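Local coordinates for enterobactin synthetase component F-related protein (Vibrio cholerae serotype O1, PDB 4OXI) that probably activates glycine with ATP as an adenylation-domain ligase, in a lipopolysaccharide modification pathway underlying antimicrobial peptide resistance, at residues A[409-420]-A[445-456]; A[232-242]-A[359-368]. All blocks are in the same frame, centred on the assembly; numbering follows the deposited sequence.

Contact 1: residues A[409-420]-A[445-456]. With GAP (glycyl-adenosine-5'-phosphate), chain B.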
loop_
_atom_site.group_PDB
_atom_site.type_symbol
_atom_site.label_atom_id
_atom_site.label_comp_id
_atom_site.label_asym_id
_atom_site.label_seq_id
_atom_site.Cartn_x
_atom_site.Cartn_y
_atom_site.Cartn_z
ATOM N N ALA A 409 27.931 -3.786 11.327
ATOM C CA ALA A 409 28.136 -2.343 11.285
ATOM C C ALA A 409 28.327 -1.771 12.685
ATOM O O ALA A 409 27.600 -2.126 13.603
ATOM C CB ALA A 409 26.973 -1.665 10.595
ATOM N N PRO A 410 29.299 -0.862 12.841
ATOM C CA PRO A 410 29.624 -0.273 14.146
ATOM C C PRO A 410 28.706 0.895 14.475
ATOM O O PRO A 410 28.034 1.406 13.580
ATOM C CB PRO A 410 31.050 0.245 13.933
ATOM C CG PRO A 410 31.070 0.644 12.468
ATOM C CD PRO A 410 30.180 -0.364 11.764
ATOM N N GLU A 411 28.688 1.302 15.740
ATOM C CA GLU A 411 27.925 2.468 16.177
ATOM C C GLU A 411 28.212 3.652 15.266
ATOM O O GLU A 411 29.359 3.866 14.869
ATOM C CB GLU A 411 28.263 2.820 17.636
ATOM C CG GLU A 411 27.783 4.216 18.099
ATOM C CD GLU A 411 26.326 4.236 18.551
ATOM O OE1 GLU A 411 25.691 3.162 18.560
ATOM O OE2 GLU A 411 25.810 5.320 18.905
ATOM N N GLY A 412 27.159 4.392 14.917
ATOM C CA GLY A 412 27.270 5.592 14.101
ATOM C C GLY A 412 27.403 5.393 12.599
ATOM O O GLY A 412 27.404 6.371 11.847
ATOM N N TYR A 413 27.534 4.146 12.152
ATOM C CA TYR A 413 27.680 3.868 10.721
ATOM C C TYR A 413 26.510 4.451 9.923
ATOM O O TYR A 413 25.355 4.379 10.350
ATOM C CB TYR A 413 27.786 2.370 10.472
ATOM C CG TYR A 413 28.464 2.027 9.173
ATOM C CD1 TYR A 413 29.846 2.110 9.048
ATOM C CD2 TYR A 413 27.729 1.618 8.069
ATOM C CE1 TYR A 413 30.476 1.797 7.860
ATOM C CE2 TYR A 413 28.351 1.302 6.877
ATOM C CZ TYR A 413 29.725 1.396 6.778
ATOM O OH TYR A 413 30.343 1.078 5.590
ATOM N N ARG A 414 26.817 5.014 8.760
ATOM C CA ARG A 414 25.879 5.870 8.050
ATOM C C ARG A 414 25.933 5.565 6.558
ATOM O O ARG A 414 27.002 5.275 6.020
ATOM C CB ARG A 414 26.250 7.337 8.306
ATOM C CG ARG A 414 25.233 8.367 7.832
ATOM C CD ARG A 414 25.754 9.803 8.016
ATOM N NE ARG A 414 24.711 10.792 7.740
ATOM C CZ ARG A 414 24.379 11.213 6.520
ATOM N NH1 ARG A 414 25.015 10.737 5.452
ATOM N NH2 ARG A 414 23.407 12.108 6.363
ATOM N N GLY A 415 24.780 5.616 5.893
ATOM C CA GLY A 415 24.723 5.406 4.456
ATOM C C GLY A 415 23.363 4.937 3.962
ATOM O O GLY A 415 22.351 5.044 4.668
ATOM N N GLU A 416 23.332 4.422 2.738
ATOM C CA GLU A 416 22.088 3.976 2.143
ATOM C C GLU A 416 21.734 2.570 2.609
ATOM O O GLU A 416 22.585 1.687 2.631
ATOM C CB GLU A 416 22.173 4.017 0.618
ATOM C CG GLU A 416 20.994 3.335 -0.053
ATOM C CD GLU A 416 20.956 3.551 -1.543
ATOM O OE1 GLU A 416 21.921 4.128 -2.085
ATOM O OE2 GLU A 416 19.950 3.151 -2.173
ATOM N N LEU A 417 20.473 2.375 2.973
ATOM C CA LEU A 417 19.981 1.081 3.436
ATOM C C LEU A 417 19.731 0.141 2.266
ATOM O O LEU A 417 19.105 0.533 1.278
ATOM C CB LEU A 417 18.681 1.275 4.221
ATOM C CG LEU A 417 18.117 0.072 4.968
ATOM C CD1 LEU A 417 19.128 -0.405 5.974
ATOM C CD2 LEU A 417 16.805 0.436 5.670
ATOM N N LEU A 418 20.217 -1.097 2.381
ATOM C CA LEU A 418 20.005 -2.108 1.361
ATOM C C LEU A 418 19.136 -3.206 1.953
ATOM O O LEU A 418 19.291 -3.562 3.120
ATOM C CB LEU A 418 21.333 -2.715 0.909
ATOM C CG LEU A 418 22.394 -1.781 0.335
ATOM C CD1 LEU A 418 23.612 -2.573 -0.101
ATOM C CD2 LEU A 418 21.830 -1.011 -0.831
ATOM N N LEU A 419 18.220 -3.743 1.149
ATOM C CA LEU A 419 17.286 -4.747 1.641
ATOM C C LEU A 419 17.487 -6.062 0.899
ATOM O O LEU A 419 17.839 -6.076 -0.288
ATOM C CB LEU A 419 15.843 -4.255 1.460
ATOM C CG LEU A 419 15.580 -2.847 1.995
ATOM C CD1 LEU A 419 14.191 -2.396 1.608
ATOM C CD2 LEU A 419 15.742 -2.806 3.507
ATOM N N SER A 420 17.255 -7.169 1.591
ATOM C CA SER A 420 17.280 -8.473 0.948
ATOM C C SER A 420 16.404 -9.429 1.736
ATOM O O SER A 420 15.854 -9.064 2.774
ATOM C CB SER A 420 18.704 -9.017 0.909
ATOM O OG SER A 420 19.172 -9.227 2.230
ATOM N N ARG A 445 23.418 -13.388 -2.664
ATOM C CA ARG A 445 22.045 -12.893 -2.503
ATOM C C ARG A 445 21.706 -11.606 -3.255
ATOM O O ARG A 445 22.580 -10.794 -3.598
ATOM C CB ARG A 445 21.634 -12.799 -1.025
ATOM C CG ARG A 445 22.431 -11.824 -0.193
ATOM C CD ARG A 445 22.275 -12.124 1.298
ATOM N NE ARG A 445 20.998 -11.674 1.849
ATOM C CZ ARG A 445 20.160 -12.450 2.537
ATOM N NH1 ARG A 445 20.460 -13.720 2.755
ATOM N NH2 ARG A 445 19.020 -11.962 3.005
ATOM N N LEU A 446 20.417 -11.453 -3.535
ATOM C CA LEU A 446 19.922 -10.285 -4.239
ATOM C C LEU A 446 19.701 -9.171 -3.230
ATOM O O LEU A 446 19.031 -9.380 -2.213
ATOM C CB LEU A 446 18.615 -10.617 -4.965
ATOM C CG LEU A 446 17.968 -9.448 -5.721
ATOM C CD1 LEU A 446 18.844 -9.043 -6.891
ATOM C CD2 LEU A 446 16.550 -9.797 -6.189
ATOM N N TRP A 447 20.280 -8.001 -3.499
ATOM C CA TRP A 447 20.068 -6.821 -2.663
ATOM C C TRP A 447 19.263 -5.755 -3.395
ATOM O O TRP A 447 19.293 -5.683 -4.623
ATOM C CB TRP A 447 21.408 -6.227 -2.223
ATOM C CG TRP A 447 22.115 -7.058 -1.219
ATOM C CD1 TRP A 447 23.110 -7.964 -1.456
ATOM C CD2 TRP A 447 21.883 -7.076 0.195
ATOM N NE1 TRP A 447 23.515 -8.537 -0.274
ATOM C CE2 TRP A 447 22.774 -8.014 0.753
ATOM C CE3 TRP A 447 21.004 -6.393 1.041
ATOM C CZ2 TRP A 447 22.811 -8.286 2.123
ATOM C CZ3 TRP A 447 21.043 -6.662 2.402
ATOM C CH2 TRP A 447 21.942 -7.597 2.930
ATOM N N TYR A 448 18.558 -4.914 -2.640
ATOM C CA TYR A 448 17.799 -3.801 -3.213
ATOM C C TYR A 448 18.236 -2.473 -2.611
ATOM O O TYR A 448 18.315 -2.334 -1.385
ATOM C CB TYR A 448 16.291 -4.010 -2.997
ATOM C CG TYR A 448 15.408 -2.802 -3.292
ATOM C CD1 TYR A 448 15.124 -2.414 -4.600
ATOM C CD2 TYR A 448 14.839 -2.075 -2.257
ATOM C CE1 TYR A 448 14.312 -1.321 -4.856
ATOM C CE2 TYR A 448 14.042 -0.994 -2.500
ATOM C CZ TYR A 448 13.779 -0.620 -3.796
ATOM O OH TYR A 448 12.973 0.464 -4.013
ATOM N N ARG A 449 18.514 -1.500 -3.476
ATOM C CA ARG A 449 18.884 -0.158 -3.037
ATOM C C ARG A 449 17.646 0.639 -2.693
ATOM O O ARG A 449 16.923 1.082 -3.585
ATOM C CB ARG A 449 19.641 0.585 -4.141
ATOM C CG ARG A 449 20.822 -0.175 -4.737
ATOM C CD ARG A 449 21.435 0.631 -5.872
ATOM N NE ARG A 449 22.372 -0.162 -6.654
ATOM C CZ ARG A 449 23.647 -0.326 -6.326
ATOM N NH1 ARG A 449 24.115 0.254 -5.225
ATOM N NH2 ARG A 449 24.444 -1.069 -7.089
ATOM N N SER A 450 17.418 0.853 -1.405
ATOM C CA SER A 450 16.183 1.474 -0.947
ATOM C C SER A 450 16.128 2.946 -1.316
ATOM O O SER A 450 15.048 3.502 -1.562
ATOM C CB SER A 450 16.044 1.322 0.571
ATOM O OG SER A 450 16.975 2.157 1.235
ATOM N N GLY A 451 17.293 3.583 -1.347
ATOM C CA GLY A 451 17.354 5.013 -1.593
ATOM C C GLY A 451 17.251 5.765 -0.280
ATOM O O GLY A 451 17.419 6.993 -0.238
ATOM N N ASP A 452 16.997 5.027 0.800
ATOM C CA ASP A 452 16.863 5.647 2.116
ATOM C C ASP A 452 18.225 5.755 2.800
ATOM O O ASP A 452 19.007 4.794 2.828
ATOM C CB ASP A 452 15.900 4.843 2.998
ATOM C CG ASP A 452 14.472 4.840 2.466
ATOM O OD1 ASP A 452 13.916 5.943 2.285
ATOM O OD2 ASP A 452 13.914 3.743 2.216
ATOM N N ILE A 453 18.502 6.930 3.352
ATOM C CA ILE A 453 19.751 7.185 4.063
ATOM C C ILE A 453 19.509 6.965 5.556
ATOM O O ILE A 453 18.603 7.581 6.128
ATOM C CB ILE A 453 20.235 8.638 3.820
ATOM C CG1 ILE A 453 20.463 8.865 2.320
ATOM C CG2 ILE A 453 21.495 8.946 4.637
ATOM C CD1 ILE A 453 21.369 7.812 1.680
ATOM N N VAL A 454 20.291 6.081 6.181
ATOM C CA VAL A 454 20.092 5.773 7.595
ATOM C C VAL A 454 21.376 5.864 8.405
ATOM O O VAL A 454 22.479 5.901 7.851
ATOM C CB VAL A 454 19.529 4.359 7.785
ATOM C CG1 VAL A 454 18.231 4.191 7.006
ATOM C CG2 VAL A 454 20.554 3.329 7.344
ATOM N N THR A 455 21.224 5.897 9.726
ATOM C CA THR A 455 22.364 5.720 10.620
ATOM C C THR A 455 22.072 4.628 11.659
ATOM O O THR A 455 20.932 4.466 12.092
ATOM C CB THR A 455 22.763 7.044 11.321
ATOM O OG1 THR A 455 23.931 6.825 12.119
ATOM C CG2 THR A 455 21.657 7.526 12.210
ATOM N N LYS A 456 23.091 3.856 12.030
ATOM C CA LYS A 456 22.927 2.873 13.095
ATOM C C LYS A 456 23.329 3.488 14.429
ATOM O O LYS A 456 24.483 3.874 14.626
ATOM C CB LYS A 456 23.751 1.619 12.832
ATOM C CG LYS A 456 23.507 0.524 13.855
ATOM C CD LYS A 456 24.250 -0.739 13.498
ATOM C CE LYS A 456 24.044 -1.829 14.545
ATOM N NZ LYS A 456 24.895 -3.026 14.247
HETATM N N GAP B . 5.080 -0.142 2.370
HETATM C CA GAP B . 4.886 1.061 3.232
HETATM C C GAP B . 5.209 2.276 2.384
HETATM O O GAP B . 5.111 3.416 2.802
HETATM P PA GAP B . 6.012 3.103 -0.112
HETATM O O1A GAP B . 6.738 2.281 -1.147
HETATM O O2A GAP B . 4.773 3.900 -0.484
HETATM O O3A GAP B . 5.662 2.031 1.028
HETATM C "C5'" GAP B . 8.414 3.569 0.831
HETATM O "O5'" GAP B . 7.112 4.078 0.540
HETATM C "C4'" GAP B . 9.270 4.696 1.371
HETATM O "O4'" GAP B . 8.574 5.355 2.431
HETATM C "C3'" GAP B . 10.544 4.215 2.029
HETATM O "O3'" GAP B . 11.573 3.995 1.064
HETATM C "C2'" GAP B . 10.852 5.351 2.989
HETATM O "O2'" GAP B . 11.391 6.459 2.285
HETATM C "C1'" GAP B . 9.491 5.842 3.409
HETATM N N9 GAP B . 9.141 5.252 4.721
HETATM C C8 GAP B . 8.380 4.158 4.911
HETATM N N7 GAP B . 8.233 3.888 6.232
HETATM C C5 GAP B . 8.930 4.826 6.910
HETATM C C6 GAP B . 9.209 5.114 8.332
HETATM N N6 GAP B . 8.678 4.340 9.317
HETATM N N1 GAP B . 9.991 6.184 8.608
HETATM C C2 GAP B . 10.513 6.968 7.636
HETATM N N3 GAP B . 10.297 6.756 6.323
HETATM C C4 GAP B . 9.524 5.723 5.908
#
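Strand 416-419 runs antiparallel to 445-456, their axes 4.5 Å apart at closest approach and their directions 144° apart. Pairing extends from Arg414 opposite Thr455 to Leu419 opposite Tyr448, and a type II turn from Pro410 to Tyr413 lets Gly412 N reach Lys456 O. Between the pairs Glu416-Ile453 and Leu418-Arg449 the register slips by two residues, a beta bulge that sets Leu417 against Ser450, Gly451 and Asp452. Here Leu417 O accepts from both Ser450 N (3.2 Å) and Ser450 OG (2.7 Å), the hydroxyl coming in tilted 29° from the carbonyl plane. The same OG takes the N-H of Asp452, an ST turn. Gly451 N meets Glu416 OE2 at 2.8 Å from above the carboxylate plane, and Arg467 pairs with that carboxylate oxygen. The sequence Tyr-Arg-Ser-Gly-Asp (448-452) fits the A7 core motif of adenylation domains, and its Asp452 grips the ribose of glycyl-adenosine-5'-phosphate with both oxygens: OD1 takes O2' and OD2 takes O3', each at 2.6 Å. At the far end, Arg445 holds Ser420 OG side-on through NE and NH2, in the guanidinium plane. Ser420 CB lies over the six-membered ring of Trp447, a CH-pi contact 3.7 Å from its centroid. Lys456, fully extended, carries NZ to Ala409 O (2.9 Å), while Phe406 supplies a second carbonyl and a cation-pi partner.

Contact 2: residues A[232-242]-A[359-368]. With GAP (glycyl-adenosine-5'-phosphate), chain B.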
loop_
_atom_site.group_PDB
_atom_site.type_symbol
_atom_site.label_atom_id
_atom_site.label_comp_id
_atom_site.label_asym_id
_atom_site.label_seq_id
_atom_site.Cartn_x
_atom_site.Cartn_y
_atom_site.Cartn_z
ATOM N N ILE A 232 5.122 -3.518 -9.378
ATOM C CA ILE A 232 5.776 -4.347 -8.390
ATOM C C ILE A 232 4.877 -5.534 -8.104
ATOM O O ILE A 232 3.787 -5.382 -7.534
ATOM C CB ILE A 232 5.988 -3.545 -7.111
ATOM C CG1 ILE A 232 6.956 -2.388 -7.378
ATOM C CG2 ILE A 232 6.503 -4.425 -5.997
ATOM C CD1 ILE A 232 6.962 -1.354 -6.268
ATOM N N ALA A 233 5.325 -6.711 -8.524
ATOM C CA ALA A 233 4.568 -7.926 -8.327
ATOM C C ALA A 233 5.106 -8.646 -7.090
ATOM O O ALA A 233 6.279 -9.004 -7.043
ATOM C CB ALA A 233 4.668 -8.811 -9.559
ATOM N N VAL A 234 4.240 -8.848 -6.100
ATOM C CA VAL A 234 4.605 -9.434 -4.824
ATOM C C VAL A 234 4.121 -10.887 -4.788
ATOM O O VAL A 234 2.947 -11.168 -5.045
ATOM C CB VAL A 234 3.964 -8.635 -3.669
ATOM C CG1 VAL A 234 4.183 -9.332 -2.325
ATOM C CG2 VAL A 234 4.517 -7.216 -3.636
ATOM N N SER A 235 5.023 -11.815 -4.489
ATOM C CA SER A 235 4.691 -13.245 -4.571
ATOM C C SER A 235 3.974 -13.715 -3.325
ATOM O O SER A 235 3.951 -13.013 -2.316
ATOM C CB SER A 235 5.962 -14.073 -4.705
ATOM O OG SER A 235 6.669 -14.008 -3.486
ATOM N N TYR A 236 3.395 -14.910 -3.379
ATOM C CA TYR A 236 2.824 -15.498 -2.170
ATOM C C TYR A 236 3.868 -15.681 -1.079
ATOM O O TYR A 236 3.585 -15.404 0.088
ATOM C CB TYR A 236 2.067 -16.802 -2.469
ATOM C CG TYR A 236 0.691 -16.526 -3.031
ATOM C CD1 TYR A 236 -0.394 -16.324 -2.185
ATOM C CD2 TYR A 236 0.484 -16.422 -4.402
ATOM C CE1 TYR A 236 -1.656 -16.055 -2.682
ATOM C CE2 TYR A 236 -0.771 -16.154 -4.915
ATOM C CZ TYR A 236 -1.841 -15.971 -4.041
ATOM O OH TYR A 236 -3.099 -15.698 -4.533
ATOM N N SER A 237 5.077 -16.118 -1.432
ATOM C CA SER A 237 6.085 -16.300 -0.375
ATOM C C SER A 237 6.543 -14.959 0.209
ATOM O O SER A 237 6.781 -14.876 1.407
ATOM C CB SER A 237 7.280 -17.150 -0.827
ATOM O OG SER A 237 7.976 -16.525 -1.884
ATOM N N ASN A 238 6.643 -13.912 -0.614
ATOM C CA ASN A 238 6.880 -12.564 -0.076
ATOM C C ASN A 238 5.833 -12.225 0.978
ATOM O O ASN A 238 6.155 -11.835 2.104
ATOM C CB ASN A 238 6.764 -11.486 -1.161
ATOM C CG ASN A 238 7.840 -11.566 -2.216
ATOM O OD1 ASN A 238 7.561 -11.353 -3.398
ATOM N ND2 ASN A 238 9.071 -11.860 -1.808
ATOM N N LEU A 239 4.566 -12.373 0.598
ATOM C CA LEU A 239 3.452 -11.972 1.461
ATOM C C LEU A 239 3.358 -12.836 2.708
ATOM O O LEU A 239 3.051 -12.334 3.801
ATOM C CB LEU A 239 2.132 -12.060 0.682
ATOM C CG LEU A 239 0.817 -11.967 1.463
ATOM C CD1 LEU A 239 0.730 -10.641 2.214
ATOM C CD2 LEU A 239 -0.387 -12.144 0.526
ATOM N N HIS A 240 3.592 -14.140 2.540
ATOM C CA HIS A 240 3.493 -15.093 3.659
ATOM C C HIS A 240 4.585 -14.822 4.672
ATOM O O HIS A 240 4.353 -14.897 5.873
ATOM C CB HIS A 240 3.580 -16.538 3.160
ATOM C CG HIS A 240 2.311 -17.034 2.544
ATOM N ND1 HIS A 240 2.287 -17.956 1.520
ATOM C CD2 HIS A 240 1.018 -16.733 2.806
ATOM C CE1 HIS A 240 1.037 -18.205 1.181
ATOM N NE2 HIS A 240 0.245 -17.483 1.951
ATOM N N CYS A 241 5.780 -14.494 4.188
ATOM C CA CYS A 241 6.845 -14.114 5.104
ATOM C C CYS A 241 6.448 -12.901 5.959
ATOM O O CYS A 241 6.557 -12.946 7.184
ATOM C CB CYS A 241 8.159 -13.856 4.361
ATOM S SG CYS A 241 9.505 -13.342 5.478
ATOM N N TYR A 242 5.967 -11.827 5.327
ATOM C CA TYR A 242 5.579 -10.634 6.088
ATOM C C TYR A 242 4.513 -10.909 7.120
ATOM O O TYR A 242 4.679 -10.576 8.286
ATOM C CB TYR A 242 5.073 -9.501 5.195
ATOM C CG TYR A 242 4.564 -8.345 6.033
ATOM C CD1 TYR A 242 5.452 -7.465 6.635
ATOM C CD2 TYR A 242 3.204 -8.145 6.244
ATOM C CE1 TYR A 242 5.007 -6.404 7.410
ATOM C CE2 TYR A 242 2.738 -7.073 7.028
ATOM C CZ TYR A 242 3.648 -6.210 7.604
ATOM O OH TYR A 242 3.212 -5.153 8.381
ATOM N N LEU A 359 6.769 1.258 11.814
ATOM C CA LEU A 359 7.109 0.234 10.823
ATOM C C LEU A 359 7.764 0.910 9.637
ATOM O O LEU A 359 7.319 1.982 9.227
ATOM C CB LEU A 359 5.861 -0.492 10.320
ATOM C CG LEU A 359 5.051 -1.402 11.231
ATOM C CD1 LEU A 359 3.842 -2.032 10.482
ATOM C CD2 LEU A 359 5.949 -2.468 11.753
ATOM N N TYR A 360 8.800 0.286 9.071
ATOM C CA TYR A 360 9.461 0.834 7.889
ATOM C C TYR A 360 9.612 -0.208 6.784
ATOM O O TYR A 360 9.925 -1.370 7.045
ATOM C CB TYR A 360 10.850 1.447 8.216
ATOM C CG TYR A 360 11.753 1.493 6.998
ATOM C CD1 TYR A 360 11.789 2.617 6.172
ATOM C CD2 TYR A 360 12.537 0.397 6.642
ATOM C CE1 TYR A 360 12.590 2.642 5.029
ATOM C CE2 TYR A 360 13.322 0.408 5.499
ATOM C CZ TYR A 360 13.354 1.535 4.705
ATOM O OH TYR A 360 14.149 1.544 3.572
ATOM N N GLY A 361 9.435 0.237 5.542
ATOM C CA GLY A 361 9.752 -0.568 4.383
ATOM C C GLY A 361 9.100 -0.012 3.126
ATOM O O GLY A 361 8.100 0.716 3.203
ATOM N N PRO A 362 9.681 -0.332 1.962
ATOM C CA PRO A 362 9.124 0.073 0.673
ATOM C C PRO A 362 8.250 -1.039 0.104
ATOM O O PRO A 362 8.362 -2.202 0.523
ATOM C CB PRO A 362 10.374 0.250 -0.188
ATOM C CG PRO A 362 11.306 -0.815 0.325
ATOM C CD PRO A 362 11.021 -0.933 1.819
ATOM N N THR A 363 7.392 -0.682 -0.844
ATOM C CA THR A 363 6.521 -1.647 -1.488
ATOM C C THR A 363 7.349 -2.761 -2.108
ATOM O O THR A 363 6.921 -3.922 -2.139
ATOM C CB THR A 363 5.661 -0.943 -2.552
ATOM O OG1 THR A 363 4.889 0.088 -1.912
ATOM C CG2 THR A 363 4.718 -1.932 -3.265
ATOM N N GLU A 364 8.546 -2.408 -2.575
ATOM C CA GLU A 364 9.457 -3.367 -3.217
ATOM C C GLU A 364 9.886 -4.510 -2.283
ATOM O O GLU A 364 10.358 -5.557 -2.739
ATOM C CB GLU A 364 10.696 -2.638 -3.752
ATOM C CG GLU A 364 10.452 -1.817 -5.033
ATOM C CD GLU A 364 9.947 -0.384 -4.769
ATOM O OE1 GLU A 364 9.486 -0.099 -3.637
ATOM O OE2 GLU A 364 10.031 0.471 -5.693
ATOM N N CYS A 365 9.736 -4.310 -0.976
ATOM C CA CYS A 365 10.116 -5.342 -0.025
ATOM C C CYS A 365 8.932 -5.777 0.847
ATOM O O CYS A 365 9.117 -6.103 2.021
ATOM C CB CYS A 365 11.292 -4.892 0.854
ATOM S SG CYS A 365 12.292 -6.291 1.512
ATOM N N THR A 366 7.734 -5.777 0.262
ATOM C CA THR A 366 6.522 -6.306 0.899
ATOM C C THR A 366 6.172 -5.613 2.216
ATOM O O THR A 366 6.403 -6.156 3.302
ATOM C CB THR A 366 6.606 -7.843 1.084
ATOM O OG1 THR A 366 6.987 -8.432 -0.162
ATOM C CG2 THR A 366 5.253 -8.429 1.498
ATOM N N ILE A 367 5.603 -4.414 2.093
ATOM C CA ILE A 367 4.976 -3.667 3.197
ATOM C C ILE A 367 5.946 -3.021 4.202
ATOM O O ILE A 367 6.220 -1.820 4.121
ATOM C CB ILE A 367 3.921 -4.508 3.918
ATOM C CG1 ILE A 367 3.027 -5.232 2.898
ATOM C CG2 ILE A 367 3.100 -3.633 4.857
ATOM C CD1 ILE A 367 2.009 -6.189 3.548
ATOM N N ALA A 368 6.460 -3.798 5.151
ATOM C CA ALA A 368 7.449 -3.271 6.086
ATOM C C ALA A 368 8.515 -4.316 6.327
ATOM O O ALA A 368 8.209 -5.514 6.351
ATOM C CB ALA A 368 6.785 -2.873 7.414
HETATM N N GAP B . 5.080 -0.142 2.370
HETATM C CA GAP B . 4.886 1.061 3.232
HETATM C C GAP B . 5.209 2.276 2.384
HETATM O O GAP B . 5.111 3.416 2.802
HETATM P PA GAP B . 6.012 3.103 -0.112
HETATM O O1A GAP B . 6.738 2.281 -1.147
HETATM O O2A GAP B . 4.773 3.900 -0.484
HETATM O O3A GAP B . 5.662 2.031 1.028
HETATM C "C5'" GAP B . 8.414 3.569 0.831
HETATM O "O5'" GAP B . 7.112 4.078 0.540
HETATM C "C4'" GAP B . 9.270 4.696 1.371
HETATM O "O4'" GAP B . 8.574 5.355 2.431
HETATM C "C3'" GAP B . 10.544 4.215 2.029
HETATM O "O3'" GAP B . 11.573 3.995 1.064
HETATM C "C2'" GAP B . 10.852 5.351 2.989
HETATM O "O2'" GAP B . 11.391 6.459 2.285
HETATM C "C1'" GAP B . 9.491 5.842 3.409
HETATM N N9 GAP B . 9.141 5.252 4.721
HETATM C C8 GAP B . 8.380 4.158 4.911
HETATM N N7 GAP B . 8.233 3.888 6.232
HETATM C C5 GAP B . 8.930 4.826 6.910
HETATM C C6 GAP B . 9.209 5.114 8.332
HETATM N N6 GAP B . 8.678 4.340 9.317
HETATM N N1 GAP B . 9.991 6.184 8.608
HETATM C C2 GAP B . 10.513 6.968 7.636
HETATM N N3 GAP B . 10.297 6.756 6.323
HETATM C C4 GAP B . 9.524 5.723 5.908
#
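This is a buried, largely apolar contact without a hydrogen bond between its segments: strand 230-235 and the first turns of helix 236-249 pack against the back of a loop that holds the ligand. Tyr242 makes the largest contribution. A chi1 of 175° sets its CG beside the carbonyl carbon and turns the ring toward Ile367, whose CB sits over the ring centre, 4.0 Å from the centroid, in a CH-pi contact. Ile367 CD1 touches Tyr242 CD2 at 3.5 Å, while Ala368 O lies at the ring edge, 3.4 Å from Tyr242 CD1. The phenol OH bonds to His271. One turn earlier, Asn238 CB lies 3.2 Å from Thr366 OG1, which is bonded to Gln423 O, and the Thr366 methyl, CG2, rests against both Asn238 O and Tyr242 CB. Asn238 also closes a capping box with Ser235 at the helix start, its ND2 hydrogen-bonded to Lys422 O. Ile232 CD1 rests against the carboxylate of Glu364, 3.5 Å from its CD, and against the Thr363 methyl; that carboxylate is salt-bridged to Arg477 and hydrogen-bonded to Tyr428. Tyr-Gly-Pro-Thr-Glu (360-364) fits the A5 core motif of adenylation domains, and the ligand lies along this loop. Leu359 O accepts from adenine N6 (2.7 Å), Thr363 N and OG1 both donate to phosphate O1A, and Ile367 O takes the glycyl nitrogen N at 2.7 Å. Behind the contact, strand 230-235 pairs with strand 216-222; the loop follows strand 356-360 of a mixed five-stranded sheet, and Pro362 and Cys365 lean on strand 416-419.

In the fold
Both contacts touch the same glycyl-adenylate, but from different elements. Contact 2 is wholly buried, its centre about 10 Å from that of the chain, and works through side-chain packing. Contact 1, its centre about 22 Å from that of the chain, is partly buried and is built mainly of backbone hydrogen bonds in the antiparallel sheet, with polar and charged side chains along its length. The two contact centres are about 18 Å apart, yet they meet beside the ligand: Tyr360 OH and Asp452 OD2 probably share a hydrogen bond, Leu417 and Leu419 pack on Tyr360 and Pro362, and Tyr448 touches Glu364. Of the two, contact 1 alone hydrogen-bonds the ribose.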